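Local coordinates for protein glutamate--tRNA ligase (PDB 6B1Z) that probably attaches glutamate to its cognate tRNA in an ATP-dependent reaction, as a class I aminoacyl-tRNA synthetase, at residues 306-311 with 325-330. Residues are numbered along the deposited sequence; the frame is centred on the assembly and turned at random.
Sequences AFINMV and VSMDEM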
# COMPACT_ATOMS: atom_id res chain seq x y z
N ALA A 306 2.49 9.38 7.06
CA ALA A 306 3.65 8.53 7.29
C ALA A 306 3.65 7.35 6.33
O ALA A 306 4.70 6.99 5.79
CB ALA A 306 3.65 8.03 8.74
N PHE A 307 2.48 6.76 6.12
CA PHE A 307 2.34 5.66 5.18
C PHE A 307 2.82 6.04 3.78
O PHE A 307 3.62 5.32 3.17
CB PHE A 307 0.88 5.21 5.14
CG PHE A 307 0.59 4.15 4.11
CD1 PHE A 307 1.13 2.88 4.24
CD2 PHE A 307 -0.23 4.43 3.03
CE1 PHE A 307 0.86 1.89 3.29
CE2 PHE A 307 -0.52 3.46 2.07
CZ PHE A 307 0.02 2.19 2.21
N ILE A 308 2.34 7.17 3.25
CA ILE A 308 2.68 7.50 1.87
C ILE A 308 4.13 7.99 1.76
O ILE A 308 4.78 7.76 0.73
CB ILE A 308 1.65 8.49 1.29
CG1 ILE A 308 1.67 8.40 -0.24
CG2 ILE A 308 1.86 9.91 1.83
CD1 ILE A 308 1.29 7.01 -0.78
N ASN A 309 4.68 8.59 2.82
CA ASN A 309 6.11 8.91 2.85
C ASN A 309 6.93 7.62 2.74
O ASN A 309 7.92 7.56 1.99
CB ASN A 309 6.41 9.69 4.14
CG ASN A 309 7.75 10.47 4.12
OD1 ASN A 309 7.95 11.36 4.95
ND2 ASN A 309 8.67 10.10 3.23
N MET A 310 6.53 6.58 3.48
CA MET A 310 7.24 5.31 3.42
C MET A 310 7.16 4.69 2.02
O MET A 310 8.17 4.24 1.46
CB MET A 310 6.64 4.37 4.47
CG MET A 310 7.24 2.95 4.49
SD MET A 310 6.50 1.82 3.28
CE MET A 310 4.88 1.59 3.96
N VAL A 311 5.96 4.70 1.43
CA VAL A 311 5.79 4.08 0.12
C VAL A 311 6.61 4.80 -0.93
O VAL A 311 7.24 4.16 -1.79
CB VAL A 311 4.29 4.04 -0.25
CG1 VAL A 311 4.11 3.56 -1.70
CG2 VAL A 311 3.54 3.09 0.69
N VAL A 325 9.19 13.96 4.25
CA VAL A 325 8.70 14.93 3.28
C VAL A 325 7.18 14.85 3.22
O VAL A 325 6.60 13.76 3.28
CB VAL A 325 9.31 14.73 1.88
CG1 VAL A 325 10.67 15.42 1.78
CG2 VAL A 325 9.41 13.26 1.54
N SER A 326 6.55 16.01 3.10
CA SER A 326 5.12 16.12 2.89
C SER A 326 4.76 15.82 1.44
O SER A 326 5.62 15.80 0.55
CB SER A 326 4.65 17.53 3.24
OG SER A 326 5.11 18.45 2.25
N MET A 327 3.46 15.63 1.18
CA MET A 327 3.02 15.47 -0.20
C MET A 327 3.43 16.66 -1.06
O MET A 327 3.87 16.48 -2.20
CB MET A 327 1.50 15.28 -0.24
CG MET A 327 0.93 15.02 -1.64
SD MET A 327 1.42 13.42 -2.31
CE MET A 327 0.27 12.35 -1.48
N ASP A 328 3.29 17.89 -0.55
CA ASP A 328 3.68 19.05 -1.33
C ASP A 328 5.18 19.05 -1.63
O ASP A 328 5.60 19.41 -2.74
CB ASP A 328 3.29 20.35 -0.63
CG ASP A 328 1.82 20.68 -0.80
OD1 ASP A 328 1.19 20.14 -1.74
OD2 ASP A 328 1.29 21.47 0.01
N GLU A 329 6.00 18.65 -0.66
CA GLU A 329 7.44 18.58 -0.90
C GLU A 329 7.77 17.49 -1.93
O GLU A 329 8.63 17.70 -2.80
CB GLU A 329 8.17 18.35 0.42
CG GLU A 329 8.12 19.58 1.33
CD GLU A 329 8.60 19.36 2.75
OE1 GLU A 329 8.42 18.25 3.30
OE2 GLU A 329 9.15 20.32 3.34
N MET A 330 7.10 16.34 -1.85
CA MET A 330 7.33 15.29 -2.83
C MET A 330 6.92 15.73 -4.22
O MET A 330 7.62 15.44 -5.20
CB MET A 330 6.59 14.01 -2.44
CG MET A 330 7.19 13.33 -1.22
SD MET A 330 6.58 11.68 -0.88
CE MET A 330 4.95 12.01 -0.21
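Asn309 reaches from helix 304-312 to the backbone of Val325, just ahead of helix 327-333. Asn309 CB lies 4.2 Å from Val325 O. With CG anti to the backbone N (chi1 -162°), the amide is carried across to the Val325 backbone, and Asn309 CG comes within 3.6 Å of Val325 O. Asn309 OD1 accepts from Val325 N at 3.0 Å in a nearly straight bond (165° at the hydrogen), the donor tilted 35° from the carbonyl plane. The OH of Tyr358, on helix 348-361, is a second hydrogen-bond partner of OD1. Asn309 ND2 packs against Val325 CG2 at 3.7 Å and donates a hydrogen bond to Glu323 O, so both ends of the amide are held and its rotation is fixed. The bonded Val325 leads straight into a capping box: Ser326, the N-cap, takes Glu329 N on its OG at 3.0 Å, while Glu329 OE1 receives Ser326 N in return. Both helices belong to the class I catalytic region, and the cap starts the second one beside the first. One residue back, at Ile308, the contact becomes apolar. Ile308 points at helix 327-333; Ile308 CG2 lies 4.3 Å from Met330 CE, and Ile308 CG1 meets Met327 CE at 4.4 Å, both light van der Waals contacts. Leu33 of helix 26-41 and Ile73 of helix 62-73 also pack on Ile308, and Trp316 touches Met330.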